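Local atomic coordinates of beta-galactosidase (Bacteroides thetaiotaomicron, PDB entry 5MUJ), a protein that probably hydrolyses glycosidic bonds in the chain B oligosaccharide of the plant pectin rhamnogalacturonan II, whose sugars it binds in a central pocket. Residues K59-T64 / E355-A360. Sequence-based numbering, arbitrary orientation.
With RAM (alpha-L-rhamnopyranose), chain B.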
loop_
_atom_site.group_PDB
_atom_site.type_symbol
_atom_site.label_atom_id
_atom_site.label_comp_id
_atom_site.label_asym_id
_atom_site.label_seq_id
_atom_site.Cartn_x
_atom_site.Cartn_y
_atom_site.Cartn_z
ATOM N N LYS A 59 -8.800 -1.287 -13.663
ATOM C CA LYS A 59 -7.831 -0.409 -13.057
ATOM C C LYS A 59 -6.946 -1.242 -12.151
ATOM O O LYS A 59 -7.437 -2.095 -11.428
ATOM C CB LYS A 59 -8.548 0.682 -12.242
ATOM C CG LYS A 59 -9.504 1.526 -13.060
ATOM C CD LYS A 59 -10.290 2.515 -12.181
ATOM C CE LYS A 59 -11.469 3.207 -12.866
ATOM N NZ LYS A 59 -11.073 4.151 -13.953
ATOM N N ILE A 60 -5.654 -0.944 -12.152
ATOM C CA ILE A 60 -4.630 -1.732 -11.465
ATOM C C ILE A 60 -3.864 -0.843 -10.458
ATOM O O ILE A 60 -3.378 0.230 -10.829
ATOM C CB ILE A 60 -3.667 -2.369 -12.503
ATOM C CG1 ILE A 60 -4.410 -3.499 -13.241
ATOM C CG2 ILE A 60 -2.405 -2.880 -11.818
ATOM C CD1 ILE A 60 -3.627 -4.133 -14.375
ATOM N N ASP A 61 -3.677 -1.339 -9.234
ATOM C CA ASP A 61 -3.111 -0.527 -8.145
ATOM C C ASP A 61 -2.442 -1.401 -7.082
ATOM O O ASP A 61 -2.478 -2.661 -7.154
ATOM C CB ASP A 61 -4.297 0.294 -7.550
ATOM C CG ASP A 61 -3.912 1.524 -6.754
ATOM O OD1 ASP A 61 -2.775 1.711 -6.301
ATOM O OD2 ASP A 61 -4.833 2.342 -6.557
ATOM N N CYS A 62 -1.828 -0.749 -6.113
ATOM C CA CYS A 62 -1.473 -1.323 -4.827
ATOM C C CYS A 62 -0.435 -2.428 -4.931
ATOM O O CYS A 62 -0.712 -3.548 -4.561
ATOM C CB CYS A 62 -2.704 -1.893 -4.104
ATOM S SG CYS A 62 -4.069 -0.768 -3.754
ATOM N N PRO A 63 0.753 -2.112 -5.512
ATOM C CA PRO A 63 1.823 -3.057 -5.543
ATOM C C PRO A 63 2.441 -3.438 -4.209
ATOM O O PRO A 63 2.690 -2.568 -3.341
ATOM C CB PRO A 63 2.888 -2.341 -6.397
ATOM C CG PRO A 63 2.669 -0.893 -6.080
ATOM C CD PRO A 63 1.177 -0.789 -6.031
ATOM N N THR A 64 2.710 -4.731 -4.064
ATOM C CA THR A 64 3.584 -5.218 -3.022
ATOM C C THR A 64 4.612 -6.112 -3.712
ATOM O O THR A 64 4.234 -7.085 -4.377
ATOM C CB THR A 64 2.826 -6.025 -1.953
ATOM O OG1 THR A 64 1.683 -5.296 -1.517
ATOM C CG2 THR A 64 3.694 -6.311 -0.733
ATOM N N GLU A 355 -8.267 9.029 -16.218
ATOM C CA GLU A 355 -8.451 8.173 -15.059
ATOM C C GLU A 355 -8.142 6.711 -15.330
ATOM O O GLU A 355 -8.592 5.831 -14.602
ATOM C CB GLU A 355 -9.822 8.375 -14.413
ATOM C CG GLU A 355 -9.994 9.771 -13.832
ATOM C CD GLU A 355 -11.413 10.035 -13.383
ATOM O OE1 GLU A 355 -11.684 10.020 -12.159
ATOM O OE2 GLU A 355 -12.270 10.239 -14.264
ATOM N N GLN A 356 -7.297 6.474 -16.331
ATOM C CA GLN A 356 -6.692 5.173 -16.506
ATOM C C GLN A 356 -5.721 4.966 -15.352
ATOM O O GLN A 356 -5.067 5.916 -14.906
ATOM C CB GLN A 356 -5.989 5.081 -17.863
ATOM C CG GLN A 356 -6.888 5.366 -19.044
ATOM C CD GLN A 356 -6.122 5.377 -20.369
ATOM O OE1 GLN A 356 -5.091 6.014 -20.511
ATOM N NE2 GLN A 356 -6.659 4.691 -21.337
ATOM N N ARG A 357 -5.645 3.740 -14.856
ATOM C CA ARG A 357 -4.927 3.452 -13.631
ATOM C C ARG A 357 -4.085 2.187 -13.761
ATOM O O ARG A 357 -4.598 1.105 -14.016
ATOM C CB ARG A 357 -5.934 3.311 -12.486
ATOM C CG ARG A 357 -5.292 3.023 -11.141
ATOM C CD ARG A 357 -6.296 3.116 -9.973
ATOM N NE ARG A 357 -6.898 4.442 -9.773
ATOM C CZ ARG A 357 -6.756 5.216 -8.679
ATOM N NH1 ARG A 357 -6.021 4.833 -7.652
ATOM N NH2 ARG A 357 -7.310 6.421 -8.660
ATOM N N GLY A 358 -2.806 2.328 -13.465
ATOM C CA GLY A 358 -1.862 1.211 -13.479
ATOM C C GLY A 358 -0.714 1.449 -12.545
ATOM O O GLY A 358 -0.700 2.451 -11.804
ATOM N N ILE A 359 0.238 0.519 -12.551
ATOM C CA ILE A 359 1.406 0.550 -11.690
ATOM C C ILE A 359 2.607 0.897 -12.559
ATOM O O ILE A 359 2.820 0.281 -13.630
ATOM C CB ILE A 359 1.627 -0.788 -10.975
ATOM C CG1 ILE A 359 0.490 -1.009 -9.967
ATOM C CG2 ILE A 359 2.974 -0.868 -10.249
ATOM C CD1 ILE A 359 0.317 -2.428 -9.458
ATOM N N ALA A 360 3.396 1.874 -12.116
ATOM C CA ALA A 360 4.643 2.327 -12.803
ATOM C C ALA A 360 5.845 2.256 -11.875
ATOM O O ALA A 360 5.733 1.972 -10.676
ATOM C CB ALA A 360 4.502 3.700 -13.316
HETATM C C1 RAM B . -9.072 7.529 -3.056
HETATM C C2 RAM B . -8.397 6.187 -3.177
HETATM C C3 RAM B . -7.781 6.088 -4.571
HETATM C C4 RAM B . -6.805 7.255 -4.734
HETATM C C5 RAM B . -7.386 8.652 -4.474
HETATM C C6 RAM B . -6.303 9.691 -4.243
HETATM O O2 RAM B . -7.392 6.087 -2.134
HETATM O O3 RAM B . -7.125 4.835 -4.780
HETATM O O4 RAM B . -6.362 7.276 -6.081
HETATM O O5 RAM B . -8.358 8.733 -3.401
#
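Strands 59-64 and 357-360 come together where their sheets meet, inclined at 45° and closest near I60 and G358, with one backbone hydrogen bond across, I60 N to R357 O at 3.0 Å. Strand 59-68 is the innermost of one blade and 357-363 the third of the next, as in a five-bladed beta-propeller. R357 carries the polar side: CG, anti to the backbone N (chi1 -179°), lies against the carbonyl O of I60, and the chain bends at chi3. Its NH1 gives a salt bridge to D61 OD2 at 3.0 Å; OD2 lies in the guanidinium plane, while NH1 comes from above the carboxylate plane. D61 OD2 also pairs with K334. Both NH1 and NH2 of R357 donate hydrogen bonds to O4 of the rhamnose, each at 2.9 Å. Farther out, K59 NZ donates to the carbonyl O of E355 at 3.1 Å and to the backbone O of K82. Two residues beyond R357, CD1 of I359 packs on CG2 of I60 at 3.6 Å and on the ring of P63. A methionine in place of R357 would probably leave the rhamnose O4 without this forked donor and D61 with one cation fewer. The carboxylate probably helps fix the guanidinium's rotation, its edge turned to the sugar.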